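Local atomic coordinates of glycoside hydrolase family 81 (Clostridium thermocellum, PDB entry 6FOP), a protein that probably hydrolyses beta-1,3-glucans such as laminarin, as a family 81 glycoside hydrolase of the Clostridium thermocellum cellulosome. Residues L624-P627 with A628-K631; T649-W652 with I653-D657; Y403-Y407 with G408-E412. All blocks are in the same frame, centred on the assembly; numbering follows the deposited sequence. Where two conformers were deposited one is given.

Contacts 1 and 2 are neighbours: their centres lie 9 Å apart, and helix 627-633, which contact 1 starts, packs on helix 646-659, which holds contact 2. Lys631 N comes 3.5 Å from Ile653 CG2, and Pro627 CB rests 3.5 Å from Asp657 N. A magnesium ion bound by Lys631 O lies about 5 Å from the side chain of Tyr650, so both contacts border that site. Contact 3 stands apart, about 38 Å from contact 1 and 35 Å from contact 2 between centres. It is a turn ahead of helix 416-433, and the side chain of its Tyr407 lies about 4 Å from a bound methylpentanediol, probably from the crystallisation liquor.

Contact 1 of 3, residues L624-P627 with A628-K631; sequences LYDP and AAAK. With MG (magnesium ion), chain Z.
With CG of Asp626 anti to its own nitrogen (chi1 -173°) and the carboxylate turned only slightly (chi2 -11°), OD1 is carried over the start of helix 627-633 to meet Ala629 N. The bond, 3.1 Å from Ala629 N to OD1, is nearly straight at 166°, although the N-H arrives from above the carboxylate plane. This is an N-cap: a short acid supplies an acceptor to a first-turn amide that lacks the i-4 helical carbonyl partner, and its negative charge would also suit the helix dipole. The second oxygen, OD2, lies against the methyl group of Ala629, 3.3 Å from CB. A water donates to OD1 at 2.7 Å and accepts only weakly from Ala628 N.

Behind the cap the regular helical pattern sets in. Ala630 N donates to Asp626 O at 3.0 Å, and Lys631 N to Pro627 O at 2.9 Å. Proline suits the first position after the cap, where its missing N-H costs no helical bond and its ring already fixes a helical phi. The three alanines that follow bring small, helix-compatible side chains. Lys631 then runs fully extended away from the cap, and its NZ reaches Thr314 OG1, while its carbonyl O binds a magnesium ion at 2.4 Å, a site that Trp634 O shares.

The cap ends the short loop that joins helix 615-622 to helix 627-633. Leu624 packs on helices 592-606 and 646-659, Pro627 touches Leu661 of strand 661-662, and Ala628 and Lys631 lie along helix 646-659.

Contact 2 of 3, residues T649-W652 with I653-D657; sequences TYHW and ICNLD
In the Tyr650 conformer described here, the sulfur of Cys654, one helical turn on, sits almost squarely over the Tyr650 ring, 3.5 Å from SG to the ring centroid and 14° off the ring normal. Tyr650 CG is anti to the backbone N (chi1 -159°), while Cys654 SG stands beside its own nitrogen, which lays the ring across the sulfur. Cysteine suits the place because its compact, polarisable sulfur can rest on an aromatic face.

A second flat group is met in the same i to i+4 spacing: Asn655 ND2 lies over the centre of the His651 ring, 3.2 Å above its plane, with amide and ring 70° apart. His651 NE2 is hydrogen-bonded to Gln358 OE1. Asn655 ND2 also donates to His651 O at 3.0 Å in a bent bond. Asn655 N binds this oxygen too, from the opposite face of its plane, so one carbonyl is gripped twice. Asparagine fits by offering an N-H to the helix and its OD1 to Lys312 N. Leu656 CD1 approaches Trp652 NE1 to 3.4 Å, toward the rim of the indole, whose N-H is taken by Met620 O. Thr649 CG2 runs beside Ile653 CD1 at 4.0 Å.

Around it, helix 646-659 meets several neighbours: Thr649 and Ile653 touch helix 615-622, Ile653 and Cys654 meet Lys631 of helix 627-633, and Tyr650 and His651 reach helix 317-329, with Trp634 stacked on the Tyr650 ring.

Contact 3 of 3, residues Y403-Y407 with G408-E412; sequences YPSSY and GSDEE
From Ser406 to Ser409 the backbone folds into a type I' beta turn, with Tyr407 and Gly408 at its two central positions, both at positive phi. The turn is closed by Ser409 N donating to Ser406 O at 3.0 Å, the donor standing above the carbonyl plane. At the positive phi of Gly408 a CB would come too near Tyr407 O, which glycine avoids.

Ser409 OG accepts from Ser406 N at 3.1 Å, a nearly straight bond (162°), so this pair of serines is linked in both directions. Ser409 chi1 of 63° sets OG between its backbone nitrogen and carbonyl carbon, where it faces Ser406 N. Serine suits the place because its hydroxyl, one bond beyond CB, can accept from a backbone N-H close by. One step further out, in the conformer described here, Ser405 OG donates to Asp410 OD2, 2.7 Å away, meeting it from almost directly above the carboxylate plane. Tyr403 CE1 lies 3.9 Å from Asp410 CB, the two side chains crossing at about a right angle; the Tyr403 hydroxyl is hydrogen-bonded to Lys19 O.

The loop joins strand 399-403 to helix 416-433. Ser406 OG bonds to Asp338, and Tyr407 OH to Trp341 NE1, which tie the turn to helix 339-359 and the residue just before it. A water donates to Glu412 OE2 at 2.8 Å and, weakly, to Tyr407 O at 3.4 Å.

Contact 1 of 3, residues L624-P627 with A628-K631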
loop_
_atom_site.group_PDB
_atom_site.type_symbol
_atom_site.label_atom_id
_atom_site.label_comp_id
_atom_site.label_asym_id
_atom_site.label_seq_id
_atom_site.Cartn_x
_atom_site.Cartn_y
_atom_site.Cartn_z
ATOM N N LEU A 624 -9.152 -22.357 3.881
ATOM C CA LEU A 624 -8.521 -21.819 5.083
ATOM C C LEU A 624 -9.430 -21.883 6.319
ATOM O O LEU A 624 -9.008 -21.502 7.428
ATOM C CB LEU A 624 -8.017 -20.407 4.837
ATOM C CG LEU A 624 -6.937 -20.300 3.766
ATOM C CD1 LEU A 624 -6.765 -18.864 3.283
ATOM C CD2 LEU A 624 -5.612 -20.868 4.270
ATOM N N TYR A 625 -10.634 -22.441 6.138
ATOM C CA TYR A 625 -11.524 -22.810 7.252
ATOM C C TYR A 625 -11.823 -24.329 7.250
ATOM O O TYR A 625 -11.698 -24.985 8.269
ATOM C CB TYR A 625 -12.826 -22.015 7.122
ATOM C CG TYR A 625 -13.936 -22.424 8.044
ATOM C CD1 TYR A 625 -13.877 -22.135 9.401
ATOM C CD2 TYR A 625 -15.057 -23.118 7.566
ATOM C CE1 TYR A 625 -14.904 -22.498 10.256
ATOM C CE2 TYR A 625 -16.093 -23.475 8.411
ATOM C CZ TYR A 625 -16.008 -23.176 9.752
ATOM O OH TYR A 625 -17.037 -23.558 10.583
ATOM N N ASP A 626 -12.238 -24.853 6.102
ATOM C CA ASP A 626 -12.653 -26.268 5.999
ATOM C C ASP A 626 -12.160 -26.842 4.669
ATOM O O ASP A 626 -12.890 -26.845 3.676
ATOM C CB ASP A 626 -14.163 -26.405 6.151
ATOM C CG ASP A 626 -14.618 -27.848 6.231
ATOM O OD1 ASP A 626 -13.802 -28.778 5.965
ATOM O OD2 ASP A 626 -15.823 -28.032 6.531
ATOM N N PRO A 627 -10.897 -27.298 4.650
ATOM C CA PRO A 627 -10.364 -27.838 3.398
ATOM C C PRO A 627 -11.070 -29.096 2.883
ATOM O O PRO A 627 -11.133 -29.302 1.677
ATOM C CB PRO A 627 -8.892 -28.104 3.695
ATOM C CG PRO A 627 -8.671 -27.821 5.130
ATOM C CD PRO A 627 -9.886 -27.214 5.720
ATOM N N ALA A 628 -11.584 -29.926 3.788
ATOM C CA ALA A 628 -12.306 -31.120 3.342
ATOM C C ALA A 628 -13.577 -30.748 2.573
ATOM O O ALA A 628 -13.869 -31.310 1.515
ATOM C CB ALA A 628 -12.633 -32.022 4.514
ATOM N N ALA A 629 -14.297 -29.747 3.070
ATOM C CA ALA A 629 -15.471 -29.258 2.360
ATOM C C ALA A 629 -15.082 -28.599 1.027
ATOM O O ALA A 629 -15.738 -28.814 -0.010
ATOM C CB ALA A 629 -16.272 -28.307 3.228
ATOM N N ALA A 630 -14.002 -27.810 1.052
ATOM C CA ALA A 630 -13.548 -27.153 -0.184
ATOM C C ALA A 630 -13.172 -28.182 -1.259
ATOM O O ALA A 630 -13.503 -28.000 -2.438
ATOM C CB ALA A 630 -12.364 -26.214 0.104
ATOM N N LYS A 631 -12.474 -29.244 -0.848
ATOM C CA LYS A 631 -12.143 -30.322 -1.767
ATOM C C LYS A 631 -13.393 -31.005 -2.342
ATOM O O LYS A 631 -13.454 -31.309 -3.525
ATOM C CB LYS A 631 -11.290 -31.356 -1.046
ATOM C CG LYS A 631 -10.792 -32.466 -1.962
ATOM C CD LYS A 631 -9.949 -33.490 -1.217
ATOM C CE LYS A 631 -9.573 -34.668 -2.113
ATOM N NZ LYS A 631 -8.748 -35.653 -1.376
HETATM MG MG MG Z . -14.353 -32.568 -5.404
HETATM O O HOH W 1 -11.634 -29.828 7.091
HETATM O O HOH W 2 -12.255 -33.520 -5.987
#

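Contact 2 of 3, residues T649-W652 with I653-D657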
loop_
_atom_site.group_PDB
_atom_site.type_symbol
_atom_site.label_atom_id
_atom_site.label_comp_id
_atom_site.label_asym_id
_atom_site.label_seq_id
_atom_site.Cartn_x
_atom_site.Cartn_y
_atom_site.Cartn_z
ATOM N N THR A 649 -4.967 -24.831 -8.036
ATOM C CA THR A 649 -6.145 -24.778 -7.151
ATOM C C THR A 649 -6.295 -26.066 -6.374
ATOM O O THR A 649 -6.451 -26.050 -5.148
ATOM C CB THR A 649 -7.409 -24.484 -7.975
ATOM O OG1 THR A 649 -7.313 -23.154 -8.519
ATOM C CG2 THR A 649 -8.671 -24.636 -7.162
ATOM N N TYR A 650 -6.211 -27.193 -7.088
ATOM C CA TYR A 650 -6.430 -28.441 -6.408
ATOM C C TYR A 650 -5.271 -28.850 -5.509
ATOM O O TYR A 650 -5.493 -29.403 -4.437
ATOM C CB TYR A 650 -6.768 -29.507 -7.410
ATOM C CG TYR A 650 -7.481 -30.674 -6.823
ATOM C CD1 TYR A 650 -8.646 -30.508 -6.084
ATOM C CD2 TYR A 650 -7.003 -31.967 -7.023
ATOM C CE1 TYR A 650 -9.320 -31.602 -5.562
ATOM C CE2 TYR A 650 -7.686 -33.074 -6.531
ATOM C CZ TYR A 650 -8.832 -32.878 -5.781
ATOM O OH TYR A 650 -9.535 -33.929 -5.261
ATOM N N HIS A 651 -4.046 -28.480 -5.898
ATOM C CA HIS A 651 -2.851 -28.688 -5.059
ATOM C C HIS A 651 -2.953 -27.888 -3.755
ATOM O O HIS A 651 -2.633 -28.398 -2.681
ATOM C CB HIS A 651 -1.642 -28.298 -5.881
ATOM C CG HIS A 651 -0.320 -28.454 -5.206
ATOM N ND1 HIS A 651 0.295 -27.425 -4.527
ATOM C CD2 HIS A 651 0.582 -29.467 -5.243
ATOM C CE1 HIS A 651 1.492 -27.810 -4.146
ATOM N NE2 HIS A 651 1.697 -29.042 -4.578
ATOM N N TRP A 652 -3.456 -26.643 -3.854
ATOM C CA TRP A 652 -3.630 -25.794 -2.680
ATOM C C TRP A 652 -4.631 -26.429 -1.717
ATOM O O TRP A 652 -4.349 -26.647 -0.512
ATOM C CB TRP A 652 -4.122 -24.430 -3.135
ATOM C CG TRP A 652 -4.534 -23.497 -2.042
ATOM C CD1 TRP A 652 -5.776 -23.361 -1.495
ATOM C CD2 TRP A 652 -3.722 -22.499 -1.420
ATOM N NE1 TRP A 652 -5.784 -22.378 -0.551
ATOM C CE2 TRP A 652 -4.537 -21.826 -0.482
ATOM C CE3 TRP A 652 -2.377 -22.129 -1.536
ATOM C CZ2 TRP A 652 -4.058 -20.789 0.308
ATOM C CZ3 TRP A 652 -1.909 -21.094 -0.759
ATOM C CH2 TRP A 652 -2.737 -20.455 0.170
ATOM N N ILE A 653 -5.812 -26.737 -2.239
ATOM C CA ILE A 653 -6.880 -27.239 -1.388
ATOM C C ILE A 653 -6.484 -28.565 -0.723
ATOM O O ILE A 653 -6.674 -28.752 0.487
ATOM C CB ILE A 653 -8.174 -27.416 -2.202
ATOM C CG1 ILE A 653 -8.734 -26.058 -2.636
ATOM C CG2 ILE A 653 -9.215 -28.164 -1.388
ATOM C CD1 ILE A 653 -9.839 -26.144 -3.666
ATOM N N CYS A 654 -5.910 -29.473 -1.519
ATOM C CA CYS A 654 -5.583 -30.815 -1.003
ATOM C C CYS A 654 -4.387 -30.787 -0.050
ATOM O O CYS A 654 -4.302 -31.605 0.868
ATOM C CB CYS A 654 -5.315 -31.782 -2.135
ATOM S SG CYS A 654 -6.791 -32.184 -3.101
ATOM N N ASN A 655 -3.445 -29.834 -0.242
ATOM C CA ASN A 655 -2.394 -29.659 0.759
ATOM C C ASN A 655 -2.966 -29.170 2.092
ATOM O O ASN A 655 -2.569 -29.655 3.158
ATOM C CB ASN A 655 -1.277 -28.758 0.267
ATOM C CG ASN A 655 -0.157 -29.553 -0.390
ATOM O OD1 ASN A 655 0.525 -30.340 0.271
ATOM N ND2 ASN A 655 0.017 -29.370 -1.692
ATOM N N LEU A 656 -3.892 -28.207 2.070
ATOM C CA LEU A 656 -4.488 -27.778 3.341
ATOM C C LEU A 656 -5.282 -28.904 4.016
ATOM O O LEU A 656 -5.281 -29.045 5.227
ATOM C CB LEU A 656 -5.342 -26.517 3.171
ATOM C CG LEU A 656 -4.549 -25.263 2.771
ATOM C CD1 LEU A 656 -5.496 -24.142 2.385
ATOM C CD2 LEU A 656 -3.610 -24.830 3.868
ATOM N N ASP A 657 -5.900 -29.747 3.185
ATOM C CA ASP A 657 -6.610 -30.942 3.654
ATOM C C ASP A 657 -5.695 -31.884 4.467
ATOM O O ASP A 657 -6.114 -32.434 5.490
ATOM C CB ASP A 657 -7.232 -31.660 2.442
ATOM C CG ASP A 657 -8.186 -32.781 2.829
ATOM O OD1 ASP A 657 -8.948 -32.688 3.825
ATOM O OD2 ASP A 657 -8.187 -33.782 2.106
#

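Contact 3 of 3, residues Y403-Y407 with G408-E412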
loop_
_atom_site.group_PDB
_atom_site.type_symbol
_atom_site.label_atom_id
_atom_site.label_comp_id
_atom_site.label_asym_id
_atom_site.label_seq_id
_atom_site.Cartn_x
_atom_site.Cartn_y
_atom_site.Cartn_z
ATOM N N TYR A 403 5.282 -1.692 -22.438
ATOM C CA TYR A 403 4.364 -1.615 -23.599
ATOM C C TYR A 403 4.225 -2.998 -24.225
ATOM O O TYR A 403 5.246 -3.649 -24.423
ATOM C CB TYR A 403 4.815 -0.597 -24.637
ATOM C CG TYR A 403 4.746 0.828 -24.117
ATOM C CD1 TYR A 403 3.519 1.435 -23.820
ATOM C CD2 TYR A 403 5.895 1.547 -23.874
ATOM C CE1 TYR A 403 3.469 2.726 -23.296
ATOM C CE2 TYR A 403 5.847 2.836 -23.371
ATOM C CZ TYR A 403 4.634 3.419 -23.095
ATOM O OH TYR A 403 4.651 4.710 -22.592
ATOM N N PRO A 404 3.003 -3.444 -24.548
ATOM C CA PRO A 404 1.750 -2.674 -24.418
ATOM C C PRO A 404 1.269 -2.492 -22.977
ATOM O O PRO A 404 1.486 -3.347 -22.109
ATOM C CB PRO A 404 0.717 -3.494 -25.205
ATOM C CG PRO A 404 1.440 -4.659 -25.762
ATOM C CD PRO A 404 2.806 -4.751 -25.208
ATOM N N SER A 405 0.679 -1.322 -22.745
ATOM C CA SER A 405 0.182 -0.934 -21.434
ATOM C C SER A 405 -1.276 -1.315 -21.306
ATOM O O SER A 405 -1.916 -1.744 -22.294
ATOM C CB SER A 405 0.284 0.577 -21.316
ATOM O OG SER A 405 -0.457 1.177 -22.356
ATOM N N SER A 406 -1.813 -1.144 -20.110
ATOM C CA SER A 406 -3.251 -1.355 -19.934
ATOM C C SER A 406 -3.750 -0.664 -18.675
ATOM O O SER A 406 -2.974 -0.433 -17.721
ATOM C CB SER A 406 -3.606 -2.838 -19.922
ATOM O OG SER A 406 -2.901 -3.493 -18.890
ATOM N N TYR A 407 -5.048 -0.370 -18.678
ATOM C CA TYR A 407 -5.748 0.217 -17.537
ATOM C C TYR A 407 -5.039 1.473 -16.988
ATOM O O TYR A 407 -5.041 1.711 -15.791
ATOM C CB TYR A 407 -5.935 -0.848 -16.452
ATOM C CG TYR A 407 -6.590 -2.129 -16.961
ATOM C CD1 TYR A 407 -7.955 -2.190 -17.216
ATOM C CD2 TYR A 407 -5.835 -3.267 -17.215
ATOM C CE1 TYR A 407 -8.574 -3.346 -17.672
ATOM C CE2 TYR A 407 -6.433 -4.424 -17.678
ATOM C CZ TYR A 407 -7.792 -4.462 -17.911
ATOM O OH TYR A 407 -8.360 -5.610 -18.371
ATOM N N GLY A 408 -4.454 2.263 -17.881
ATOM C CA GLY A 408 -3.820 3.498 -17.500
ATOM C C GLY A 408 -2.457 3.354 -16.850
ATOM O O GLY A 408 -1.951 4.323 -16.288
ATOM N N SER A 409 -1.788 2.203 -17.000
ATOM C CA SER A 409 -0.410 2.051 -16.522
ATOM C C SER A 409 0.552 3.034 -17.169
ATOM O O SER A 409 1.579 3.382 -16.582
ATOM C CB SER A 409 0.083 0.605 -16.683
ATOM O OG SER A 409 0.117 0.238 -18.044
ATOM N N ASP A 410 0.207 3.469 -18.384
ATOM C CA ASP A 410 0.982 4.432 -19.130
ATOM C C ASP A 410 0.618 5.898 -18.811
ATOM O O ASP A 410 1.415 6.607 -18.209
ATOM C CB ASP A 410 0.920 4.136 -20.643
ATOM C CG ASP A 410 -0.491 3.990 -21.202
ATOM O OD1 ASP A 410 -1.506 4.013 -20.451
ATOM O OD2 ASP A 410 -0.590 3.857 -22.430
ATOM N N GLU A 411 -0.598 6.330 -19.163
ATOM C CA GLU A 411 -0.977 7.738 -19.106
ATOM C C GLU A 411 -1.299 8.217 -17.706
ATOM O O GLU A 411 -1.182 9.418 -17.416
ATOM C CB GLU A 411 -2.217 8.009 -19.952
ATOM C CG GLU A 411 -2.002 7.855 -21.415
ATOM C CD GLU A 411 -3.193 8.364 -22.178
ATOM O OE1 GLU A 411 -4.224 7.640 -22.227
ATOM O OE2 GLU A 411 -3.090 9.505 -22.678
ATOM N N GLU A 412 -1.691 7.300 -16.831
ATOM C CA GLU A 412 -2.099 7.644 -15.466
ATOM C C GLU A 412 -1.157 7.114 -14.402
ATOM O O GLU A 412 -1.372 7.333 -13.202
ATOM C CB GLU A 412 -3.498 7.110 -15.220
ATOM C CG GLU A 412 -4.562 7.733 -16.094
ATOM C CD GLU A 412 -5.902 7.090 -15.864
ATOM O OE1 GLU A 412 -6.367 7.088 -14.709
ATOM O OE2 GLU A 412 -6.504 6.582 -16.826
HETATM O O HOH W 3 -7.493 4.007 -16.184
#